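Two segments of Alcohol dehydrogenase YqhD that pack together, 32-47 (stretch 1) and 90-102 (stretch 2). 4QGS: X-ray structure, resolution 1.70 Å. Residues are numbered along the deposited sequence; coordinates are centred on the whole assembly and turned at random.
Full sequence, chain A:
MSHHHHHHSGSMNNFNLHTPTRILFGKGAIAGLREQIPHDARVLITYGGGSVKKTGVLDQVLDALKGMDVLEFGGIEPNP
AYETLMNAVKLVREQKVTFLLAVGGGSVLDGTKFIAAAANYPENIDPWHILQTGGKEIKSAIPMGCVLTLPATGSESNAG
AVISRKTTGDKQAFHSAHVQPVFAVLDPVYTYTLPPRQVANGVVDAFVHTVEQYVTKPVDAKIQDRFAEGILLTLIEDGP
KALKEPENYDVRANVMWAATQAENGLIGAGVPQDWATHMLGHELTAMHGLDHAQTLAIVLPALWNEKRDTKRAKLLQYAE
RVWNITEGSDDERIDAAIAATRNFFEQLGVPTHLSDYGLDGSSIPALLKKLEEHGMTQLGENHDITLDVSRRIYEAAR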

ATOM      1  N   GLY A  32      -2.775 -14.339 -19.911  1.00 21.86           N
ATOM      2  CA  GLY A  32      -4.206 -14.217 -19.700  1.00 24.70           C
ATOM      3  C   GLY A  32      -4.768 -12.826 -19.936  1.00 21.09           C
ATOM      4  O   GLY A  32      -5.970 -12.618 -19.814  1.00 22.17           O
ATOM      5  N   LEU A  33      -3.899 -11.874 -20.263  1.00 20.73           N
ATOM      6  CA  LEU A  33      -4.290 -10.468 -20.389  1.00 21.42           C
ATOM      7  C   LEU A  33      -5.236 -10.172 -21.547  1.00 20.16           C
ATOM      8  O   LEU A  33      -6.288  -9.563 -21.380  1.00 18.18           O
ATOM      9  CB  LEU A  33      -3.038  -9.595 -20.546  1.00 20.11           C
ATOM     10  CG  LEU A  33      -3.268  -8.133 -20.950  1.00 20.68           C
ATOM     11  CD1 LEU A  33      -4.005  -7.417 -19.848  1.00 20.65           C
ATOM     12  CD2 LEU A  33      -1.958  -7.437 -21.221  1.00 26.32           C
ATOM     13  N   ARG A  34      -4.838 -10.601 -22.736  1.00 20.34           N
ATOM     14  CA  ARG A  34      -5.562 -10.249 -23.948  1.00 19.07           C
ATOM     15  C   ARG A  34      -7.059 -10.587 -23.897  1.00 18.44           C
ATOM     16  O   ARG A  34      -7.907  -9.786 -24.308  1.00 18.70           O
ATOM     17  CB  ARG A  34      -4.897 -10.950 -25.135  1.00 18.81           C
ATOM     18  CG  ARG A  34      -5.428 -10.508 -26.476  1.00 20.36           C
ATOM     19  CD  ARG A  34      -4.739 -11.246 -27.613  1.00 20.67           C
ATOM     20  NE  ARG A  34      -5.143 -10.689 -28.901  1.00 21.79           N
ATOM     21  CZ  ARG A  34      -4.381  -9.901 -29.656  1.00 25.60           C
ATOM     22  NH1 ARG A  34      -4.844  -9.445 -30.814  1.00 23.50           N
ATOM     23  NH2 ARG A  34      -3.154  -9.581 -29.270  1.00 20.79           N
ATOM     24  N   GLU A  35      -7.384 -11.766 -23.383  1.00 18.02           N
ATOM     25  CA  GLU A  35      -8.771 -12.222 -23.379  1.00 19.18           C
ATOM     26  C   GLU A  35      -9.652 -11.392 -22.445  1.00 19.74           C
ATOM     27  O   GLU A  35     -10.883 -11.432 -22.541  1.00 23.10           O
ATOM     28  CB  GLU A  35      -8.838 -13.710 -23.019  1.00 26.00           C
ATOM     29  CG  GLU A  35      -8.393 -14.070 -21.622  1.00 31.49           C
ATOM     30  CD  GLU A  35      -8.300 -15.573 -21.409  1.00 28.58           C
ATOM     31  OE1 GLU A  35      -7.170 -16.101 -21.321  1.00 37.63           O
ATOM     32  OE2 GLU A  35      -9.358 -16.224 -21.329  1.00 36.41           O
ATOM     33  N   GLN A  36      -9.031 -10.609 -21.565  1.00 18.19           N
ATOM     34  CA  GLN A  36      -9.804  -9.783 -20.630  1.00 19.36           C
ATOM     35  C   GLN A  36     -10.292  -8.471 -21.243  1.00 21.66           C
ATOM     36  O   GLN A  36     -11.129  -7.771 -20.673  1.00 25.08           O
ATOM     37  CB  GLN A  36      -8.975  -9.470 -19.382  1.00 20.35           C
ATOM     38  CG  GLN A  36      -8.372 -10.672 -18.702  1.00 20.65           C
ATOM     39  CD  GLN A  36      -9.398 -11.604 -18.109  1.00 24.72           C
ATOM     40  OE1 GLN A  36     -10.441 -11.172 -17.617  1.00 30.36           O
ATOM     41  NE2 GLN A  36      -9.106 -12.893 -18.147  1.00 29.86           N
ATOM     42  N   ILE A  37      -9.763  -8.132 -22.407  1.00 19.13           N
ATOM     43  CA  ILE A  37     -10.057  -6.847 -23.022  1.00 19.91           C
ATOM     44  C   ILE A  37     -10.762  -7.102 -24.343  1.00 24.60           C
ATOM     45  O   ILE A  37     -10.313  -7.949 -25.115  1.00 21.94           O
ATOM     46  CB  ILE A  37      -8.770  -6.033 -23.254  1.00 22.44           C
ATOM     47  CG1 ILE A  37      -8.054  -5.766 -21.929  1.00 20.20           C
ATOM     48  CG2 ILE A  37      -9.050  -4.731 -23.983  1.00 24.70           C
ATOM     49  CD1 ILE A  37      -6.734  -5.066 -22.118  1.00 19.97           C
ATOM     50  N   PRO A  38     -11.876  -6.396 -24.591  1.00 26.06           N
ATOM     51  CA  PRO A  38     -12.637  -6.556 -25.836  1.00 28.10           C
ATOM     52  C   PRO A  38     -11.742  -6.428 -27.058  1.00 24.58           C
ATOM     53  O   PRO A  38     -10.877  -5.563 -27.083  1.00 22.16           O
ATOM     54  CB  PRO A  38     -13.654  -5.418 -25.765  1.00 28.41           C
ATOM     55  CG  PRO A  38     -13.914  -5.285 -24.302  1.00 29.77           C
ATOM     56  CD  PRO A  38     -12.574  -5.509 -23.641  1.00 25.02           C
ATOM     57  N   HIS A  39     -11.934  -7.296 -28.046  1.00 25.22           N
ATOM     58  CA  HIS A  39     -11.050  -7.313 -29.203  1.00 25.28           C
ATOM     59  C   HIS A  39     -11.042  -5.971 -29.935  1.00 25.57           C
ATOM     60  O   HIS A  39     -10.060  -5.629 -30.586  1.00 26.16           O
ATOM     61  CB  HIS A  39     -11.455  -8.436 -30.164  1.00 24.10           C
ATOM     62  CG  HIS A  39     -12.760  -8.195 -30.851  1.00 24.40           C
ATOM     63  ND1 HIS A  39     -13.963  -8.645 -30.347  1.00 31.55           N
ATOM     64  CD2 HIS A  39     -13.054  -7.544 -32.002  1.00 32.07           C
ATOM     65  CE1 HIS A  39     -14.940  -8.286 -31.160  1.00 33.76           C
ATOM     66  NE2 HIS A  39     -14.416  -7.613 -32.169  1.00 29.18           N
ATOM     67  N   ASP A  40     -12.136  -5.218 -29.824  1.00 25.09           N
ATOM     68  CA  ASP A  40     -12.264  -3.953 -30.541  1.00 27.97           C
ATOM     69  C   ASP A  40     -12.126  -2.751 -29.618  1.00 32.91           C
ATOM     70  O   ASP A  40     -12.498  -1.635 -29.976  1.00 28.79           O
ATOM     71  CB  ASP A  40     -13.609  -3.886 -31.266  1.00 34.00           C
ATOM     72  CG  ASP A  40     -14.791  -4.073 -30.333  1.00 34.53           C
ATOM     73  OD1 ASP A  40     -15.925  -3.756 -30.753  1.00 42.91           O
ATOM     74  OD2 ASP A  40     -14.601  -4.544 -29.188  1.00 34.70           O
ATOM     75  N   ALA A  41     -11.592  -2.982 -28.427  1.00 29.54           N
ATOM     76  CA  ALA A  41     -11.348  -1.882 -27.499  1.00 30.19           C
ATOM     77  C   ALA A  41     -10.318  -0.884 -28.030  1.00 30.73           C
ATOM     78  O   ALA A  41      -9.397  -1.238 -28.777  1.00 26.18           O
ATOM     79  CB  ALA A  41     -10.901  -2.430 -26.143  1.00 28.34           C
ATOM     80  N   ARG A  42     -10.478   0.380 -27.650  1.00 28.84           N
ATOM     81  CA  ARG A  42      -9.404   1.342 -27.825  1.00 25.33           C
ATOM     82  C   ARG A  42      -8.726   1.470 -26.464  1.00 27.85           C
ATOM     83  O   ARG A  42      -9.290   2.040 -25.527  1.00 29.03           O
ATOM     84  CB  ARG A  42      -9.922   2.687 -28.344  1.00 30.87           C
ATOM     85  CG  ARG A  42      -8.826   3.704 -28.667  1.00 37.23           C
ATOM     86  CD  ARG A  42      -9.211   4.610 -29.846  1.00 47.72           C
ATOM     87  NE  ARG A  42      -9.532   3.833 -31.042  1.00 49.62           N
ATOM     88  CZ  ARG A  42     -10.121   4.318 -32.133  1.00 60.54           C
ATOM     89  NH1 ARG A  42     -10.452   5.599 -32.205  1.00 64.82           N
ATOM     90  NH2 ARG A  42     -10.371   3.515 -33.162  1.00 63.49           N
ATOM     91  N   VAL A  43      -7.533   0.899 -26.357  1.00 25.16           N
ATOM     92  CA  VAL A  43      -6.852   0.739 -25.077  1.00 26.00           C
ATOM     93  C   VAL A  43      -5.831   1.842 -24.844  1.00 28.24           C
ATOM     94  O   VAL A  43      -4.986   2.094 -25.691  1.00 25.51           O
ATOM     95  CB  VAL A  43      -6.117  -0.622 -24.996  1.00 24.37           C
ATOM     96  CG1 VAL A  43      -5.455  -0.798 -23.633  1.00 26.79           C
ATOM     97  CG2 VAL A  43      -7.067  -1.784 -25.292  1.00 22.88           C
ATOM     98  N   LEU A  44      -5.907   2.504 -23.693  1.00 25.47           N
ATOM     99  CA  LEU A  44      -4.823   3.389 -23.279  1.00 24.19           C
ATOM    100  C   LEU A  44      -3.991   2.714 -22.191  1.00 22.28           C
ATOM    101  O   LEU A  44      -4.490   2.432 -21.094  1.00 22.06           O
ATOM    102  CB  LEU A  44      -5.358   4.735 -22.772  1.00 27.43           C
ATOM    103  CG  LEU A  44      -4.262   5.713 -22.327  1.00 26.92           C
ATOM    104  CD1 LEU A  44      -3.402   6.149 -23.495  1.00 29.80           C
ATOM    105  CD2 LEU A  44      -4.865   6.925 -21.617  1.00 28.93           C
ATOM    106  N   ILE A  45      -2.733   2.450 -22.514  1.00 22.77           N
ATOM    107  CA  ILE A  45      -1.755   1.937 -21.564  1.00 21.01           C
ATOM    108  C   ILE A  45      -1.100   3.102 -20.823  1.00 23.46           C
ATOM    109  O   ILE A  45      -0.518   3.979 -21.444  1.00 27.84           O
ATOM    110  CB  ILE A  45      -0.664   1.127 -22.270  1.00 19.76           C
ATOM    111  CG1 ILE A  45      -1.267  -0.083 -22.975  1.00 23.59           C
ATOM    112  CG2 ILE A  45       0.440   0.715 -21.279  1.00 22.37           C
ATOM    113  CD1 ILE A  45      -0.210  -0.958 -23.637  1.00 24.98           C
ATOM    114  N   THR A  46      -1.212   3.108 -19.500  1.00 25.19           N
ATOM    115  CA  THR A  46      -0.613   4.171 -18.700  1.00 20.76           C
ATOM    116  C   THR A  46       0.595   3.646 -17.934  1.00 26.07           C
ATOM    117  O   THR A  46       0.617   2.494 -17.509  1.00 24.06           O
ATOM    118  CB  THR A  46      -1.626   4.757 -17.713  1.00 24.83           C
ATOM    119  OG1 THR A  46      -2.082   3.718 -16.846  1.00 22.85           O
ATOM    120  CG2 THR A  46      -2.820   5.347 -18.450  1.00 25.24           C
ATOM    121  N   TYR A  47       1.610   4.484 -17.759  1.00 26.12           N
ATOM    122  CA  TYR A  47       2.747   4.080 -16.942  1.00 25.43           C
ATOM    123  C   TYR A  47       3.460   5.278 -16.325  1.00 29.14           C
ATOM    124  O   TYR A  47       3.068   6.428 -16.538  1.00 30.95           O
ATOM    125  CB  TYR A  47       3.734   3.244 -17.749  1.00 19.10           C
ATOM    126  CG  TYR A  47       4.238   3.893 -19.021  1.00 26.61           C
ATOM    127  CD1 TYR A  47       5.373   4.695 -19.014  1.00 33.65           C
ATOM    128  CD2 TYR A  47       3.591   3.686 -20.232  1.00 35.00           C
ATOM    129  CE1 TYR A  47       5.840   5.282 -20.180  1.00 36.63           C
ATOM    130  CE2 TYR A  47       4.049   4.265 -21.397  1.00 39.22           C
ATOM    131  CZ  TYR A  47       5.171   5.061 -21.366  1.00 42.65           C
ATOM    132  OH  TYR A  47       5.626   5.641 -22.529  1.00 57.28           O
ATOM    133  N   LYS A  90      -8.074  14.152 -20.868  1.00 38.21           N
ATOM    134  CA  LYS A  90      -8.235  14.858 -22.136  1.00 48.47           C
ATOM    135  C   LYS A  90      -8.048  13.922 -23.331  1.00 50.01           C
ATOM    136  O   LYS A  90      -8.919  13.833 -24.201  1.00 46.72           O
ATOM    137  CB  LYS A  90      -7.243  16.019 -22.231  1.00 43.88           C
ATOM    138  CG  LYS A  90      -7.588  17.049 -23.302  1.00 50.09           C
ATOM    139  CD  LYS A  90      -6.384  17.406 -24.164  1.00 60.93           C
ATOM    140  CE  LYS A  90      -5.857  16.198 -24.920  1.00 58.52           C
ATOM    141  NZ  LYS A  90      -4.741  16.552 -25.842  1.00 61.52           N
ATOM    142  N   LEU A  91      -6.908  13.238 -23.370  1.00 47.44           N
ATOM    143  CA  LEU A  91      -6.599  12.306 -24.453  1.00 46.21           C
ATOM    144  C   LEU A  91      -7.672  11.225 -24.552  1.00 45.76           C
ATOM    145  O   LEU A  91      -8.118  10.881 -25.647  1.00 47.80           O
ATOM    146  CB  LEU A  91      -5.210  11.678 -24.240  1.00 48.32           C
ATOM    147  CG  LEU A  91      -4.575  10.724 -25.263  1.00 49.46           C
ATOM    148  CD1 LEU A  91      -3.079  10.643 -25.020  1.00 51.95           C
ATOM    149  CD2 LEU A  91      -5.161   9.324 -25.210  1.00 53.10           C
ATOM    150  N   VAL A  92      -8.085  10.699 -23.403  1.00 40.16           N
ATOM    151  CA  VAL A  92      -9.063   9.621 -23.356  1.00 40.35           C
ATOM    152  C   VAL A  92     -10.379   9.987 -24.043  1.00 48.08           C
ATOM    153  O   VAL A  92     -10.879   9.238 -24.883  1.00 49.18           O
ATOM    154  CB  VAL A  92      -9.360   9.205 -21.902  1.00 37.18           C
ATOM    155  CG1 VAL A  92     -10.675   8.475 -21.821  1.00 36.60           C
ATOM    156  CG2 VAL A  92      -8.231   8.341 -21.358  1.00 36.70           C
ATOM    157  N   ARG A  93     -10.942  11.138 -23.693  1.00 48.01           N
ATOM    158  CA  ARG A  93     -12.226  11.531 -24.259  1.00 48.75           C
ATOM    159  C   ARG A  93     -12.080  11.976 -25.716  1.00 46.81           C
ATOM    160  O   ARG A  93     -12.991  11.786 -26.522  1.00 52.08           O
ATOM    161  CB  ARG A  93     -12.867  12.637 -23.418  1.00 43.97           C
ATOM    162  CG  ARG A  93     -12.168  13.973 -23.496  1.00 50.04           C
ATOM    163  CD  ARG A  93     -12.986  15.034 -22.797  1.00 56.56           C
ATOM    164  NE  ARG A  93     -13.089  14.768 -21.367  1.00 62.91           N
ATOM    165  CZ  ARG A  93     -14.016  15.297 -20.575  1.00 71.76           C
ATOM    166  NH1 ARG A  93     -14.931  16.117 -21.077  1.00 79.08           N
ATOM    167  NH2 ARG A  93     -14.032  14.999 -19.283  1.00 68.48           N
ATOM    168  N   GLU A  94     -10.928  12.550 -26.045  1.00 45.46           N
ATOM    169  CA  GLU A  94     -10.648  13.016 -27.397  1.00 48.11           C
ATOM    170  C   GLU A  94     -10.468  11.853 -28.366  1.00 55.66           C
ATOM    171  O   GLU A  94     -10.971  11.880 -29.490  1.00 49.87           O
ATOM    172  CB  GLU A  94      -9.396  13.892 -27.403  1.00 56.80           C
ATOM    173  CG  GLU A  94      -9.604  15.289 -27.959  1.00 62.60           C
ATOM    174  CD  GLU A  94      -8.494  16.244 -27.558  1.00 61.63           C
ATOM    175  OE1 GLU A  94      -7.335  16.016 -27.965  1.00 70.51           O
ATOM    176  OE2 GLU A  94      -8.782  17.221 -26.834  1.00 62.46           O
ATOM    177  N   GLN A  95      -9.738  10.835 -27.918  1.00 54.36           N
ATOM    178  CA  GLN A  95      -9.443   9.665 -28.738  1.00 52.22           C
ATOM    179  C   GLN A  95     -10.469   8.552 -28.538  1.00 42.39           C
ATOM    180  O   GLN A  95     -10.390   7.505 -29.179  1.00 38.46           O
ATOM    181  CB  GLN A  95      -8.039   9.141 -28.425  1.00 51.16           C
ATOM    182  CG  GLN A  95      -6.914   9.943 -29.051  1.00 55.90           C
ATOM    183  CD  GLN A  95      -6.724   9.623 -30.521  1.00 64.13           C
ATOM    184  OE1 GLN A  95      -7.391   8.743 -31.067  1.00 69.39           O
ATOM    185  NE2 GLN A  95      -5.805  10.331 -31.168  1.00 66.06           N
ATOM    186  N   LYS A  96     -11.425   8.792 -27.645  1.00 45.03           N
ATOM    187  CA  LYS A  96     -12.482   7.833 -27.333  1.00 45.18           C
ATOM    188  C   LYS A  96     -11.925   6.483 -26.869  1.00 45.93           C
ATOM    189  O   LYS A  96     -12.315   5.422 -27.367  1.00 41.30           O
ATOM    190  CB  LYS A  96     -13.405   7.640 -28.540  1.00 50.59           C
ATOM    191  CG  LYS A  96     -13.993   8.935 -29.083  1.00 52.41           C
ATOM    192  CD  LYS A  96     -15.485   8.794 -29.354  1.00 60.64           C
ATOM    193  CE  LYS A  96     -16.265   8.562 -28.064  1.00 68.02           C
ATOM    194  NZ  LYS A  96     -16.710   9.846 -27.445  1.00 71.04           N
ATOM    195  N   VAL A  97     -11.005   6.541 -25.911  1.00 38.40           N
ATOM    196  CA  VAL A  97     -10.499   5.350 -25.240  1.00 33.40           C
ATOM    197  C   VAL A  97     -11.626   4.638 -24.503  1.00 35.19           C
ATOM    198  O   VAL A  97     -12.462   5.286 -23.873  1.00 35.37           O
ATOM    199  CB  VAL A  97      -9.372   5.720 -24.253  1.00 33.93           C
ATOM    200  CG1 VAL A  97      -9.075   4.575 -23.290  1.00 29.86           C
ATOM    201  CG2 VAL A  97      -8.128   6.159 -25.015  1.00 33.22           C
ATOM    202  N   THR A  98     -11.657   3.308 -24.585  1.00 27.79           N
ATOM    203  CA  THR A  98     -12.714   2.527 -23.952  1.00 29.66           C
ATOM    204  C   THR A  98     -12.187   1.576 -22.886  1.00 21.52           C
ATOM    205  O   THR A  98     -12.962   0.871 -22.240  1.00 24.99           O
ATOM    206  CB  THR A  98     -13.489   1.694 -24.982  1.00 31.47           C
ATOM    207  OG1 THR A  98     -12.585   0.771 -25.601  1.00 31.42           O
ATOM    208  CG2 THR A  98     -14.093   2.595 -26.041  1.00 35.26           C
ATOM    209  N   PHE A  99     -10.871   1.537 -22.720  1.00 29.04           N
ATOM    210  CA  PHE A  99     -10.275   0.678 -21.700  1.00 25.27           C
ATOM    211  C   PHE A  99      -8.912   1.225 -21.284  1.00 25.45           C
ATOM    212  O   PHE A  99      -8.112   1.604 -22.130  1.00 24.74           O
ATOM    213  CB  PHE A  99     -10.133  -0.764 -22.208  1.00 22.09           C
ATOM    214  CG  PHE A  99      -9.969  -1.777 -21.109  1.00 22.67           C
ATOM    215  CD1 PHE A  99     -11.061  -2.471 -20.628  1.00 27.74           C
ATOM    216  CD2 PHE A  99      -8.720  -2.015 -20.541  1.00 25.73           C
ATOM    217  CE1 PHE A  99     -10.929  -3.395 -19.609  1.00 24.13           C
ATOM    218  CE2 PHE A  99      -8.578  -2.945 -19.514  1.00 24.46           C
ATOM    219  CZ  PHE A  99      -9.684  -3.631 -19.049  1.00 27.06           C
ATOM    220  N   LEU A 100      -8.655   1.263 -19.976  1.00 23.74           N
ATOM    221  CA  LEU A 100      -7.371   1.728 -19.454  1.00 21.49           C
ATOM    222  C   LEU A 100      -6.542   0.574 -18.904  1.00 19.63           C
ATOM    223  O   LEU A 100      -7.074  -0.316 -18.260  1.00 21.76           O
ATOM    224  CB  LEU A 100      -7.599   2.777 -18.352  1.00 25.96           C
ATOM    225  CG  LEU A 100      -8.282   4.055 -18.834  1.00 26.22           C
ATOM    226  CD1 LEU A 100      -8.982   4.765 -17.677  1.00 30.43           C
ATOM    227  CD2 LEU A 100      -7.272   4.963 -19.459  1.00 26.19           C
ATOM    228  N   LEU A 101      -5.233   0.584 -19.158  1.00 19.47           N
ATOM    229  CA  LEU A 101      -4.379  -0.491 -18.658  1.00 18.79           C
ATOM    230  C   LEU A 101      -3.150   0.066 -17.949  1.00 18.36           C
ATOM    231  O   LEU A 101      -2.198   0.488 -18.585  1.00 21.34           O
ATOM    232  CB  LEU A 101      -3.945  -1.420 -19.792  1.00 16.56           C
ATOM    233  CG  LEU A 101      -3.109  -2.639 -19.383  1.00 19.23           C
ATOM    234  CD1 LEU A 101      -3.813  -3.511 -18.369  1.00 20.74           C
ATOM    235  CD2 LEU A 101      -2.716  -3.471 -20.620  1.00 20.71           C
ATOM    236  N   ALA A 102      -3.192   0.063 -16.622  1.00 20.41           N
ATOM    237  CA  ALA A 102      -2.097   0.621 -15.837  1.00 20.65           C
ATOM    238  C   ALA A 102      -0.971  -0.390 -15.714  1.00 21.50           C
ATOM    239  O   ALA A 102      -1.186  -1.519 -15.272  1.00 21.91           O
ATOM    240  CB  ALA A 102      -2.604   1.031 -14.466  1.00 22.62           C
TER

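Two parallel strands carry this contact, Val43 to Thr46 pairing in register with Phe99 to Ala102. Their hydrogen bonds are nearly all backbone to backbone. Leu44 serves the pairing with both its polar backbone atoms. Leu44 N donates to Phe99 O at 2.8 Å, and Leu44 O accepts from Leu101 N at 2.8 Å. Leu101 in turn uses its carbonyl: Thr46 N donates to Leu101 O at 2.9 Å. This is the parallel pattern, in which one residue bonds to the two neighbours of its partner, here Leu100.

The carbonyls also receive CA-H groups. Val43 CA lies 3.3 Å from Phe99 O, Leu100 CA 3.4 Å from Leu44 O, and Ile45 CA 3.3 Å from Leu101 O. Each of these oxygens thus has an N-H and a CA-H pointing at it.

The entry to the pairing is less regular. Arg42 O accepts two bonds, from Thr98 N at 2.8 Å and from Phe99 N at 3.3 Å. The first is shorter and straighter, 161° against 139° at the hydrogen. Arg42 N is satisfied by a side chain, donating to Thr98 OG1 at 3.0 Å. Thr98 therefore meets the Arg42 backbone with both its amide and its hydroxyl. Arg42 CD approaches Gln95 O at 3.2 Å, but no hydrogen bond joins these residues; Arg42 NH2 is bonded elsewhere in the structure. Thr46 OG1 is also satisfied elsewhere, although it lies 3.3 Å from Ala102 CA.

Apolar side chains fill both faces of the pair. On the Leu44 face, Leu44 CD2 meets Val92 CG2 at 3.7 Å and Leu100 CD2 at 3.8 Å, linking strand to helix. On the Phe99 face, Ile37 CG1 sits over the ring, 4.0 Å from its centroid, and Leu33 CD2 reaches Leu101 CD2 at 4.1 Å.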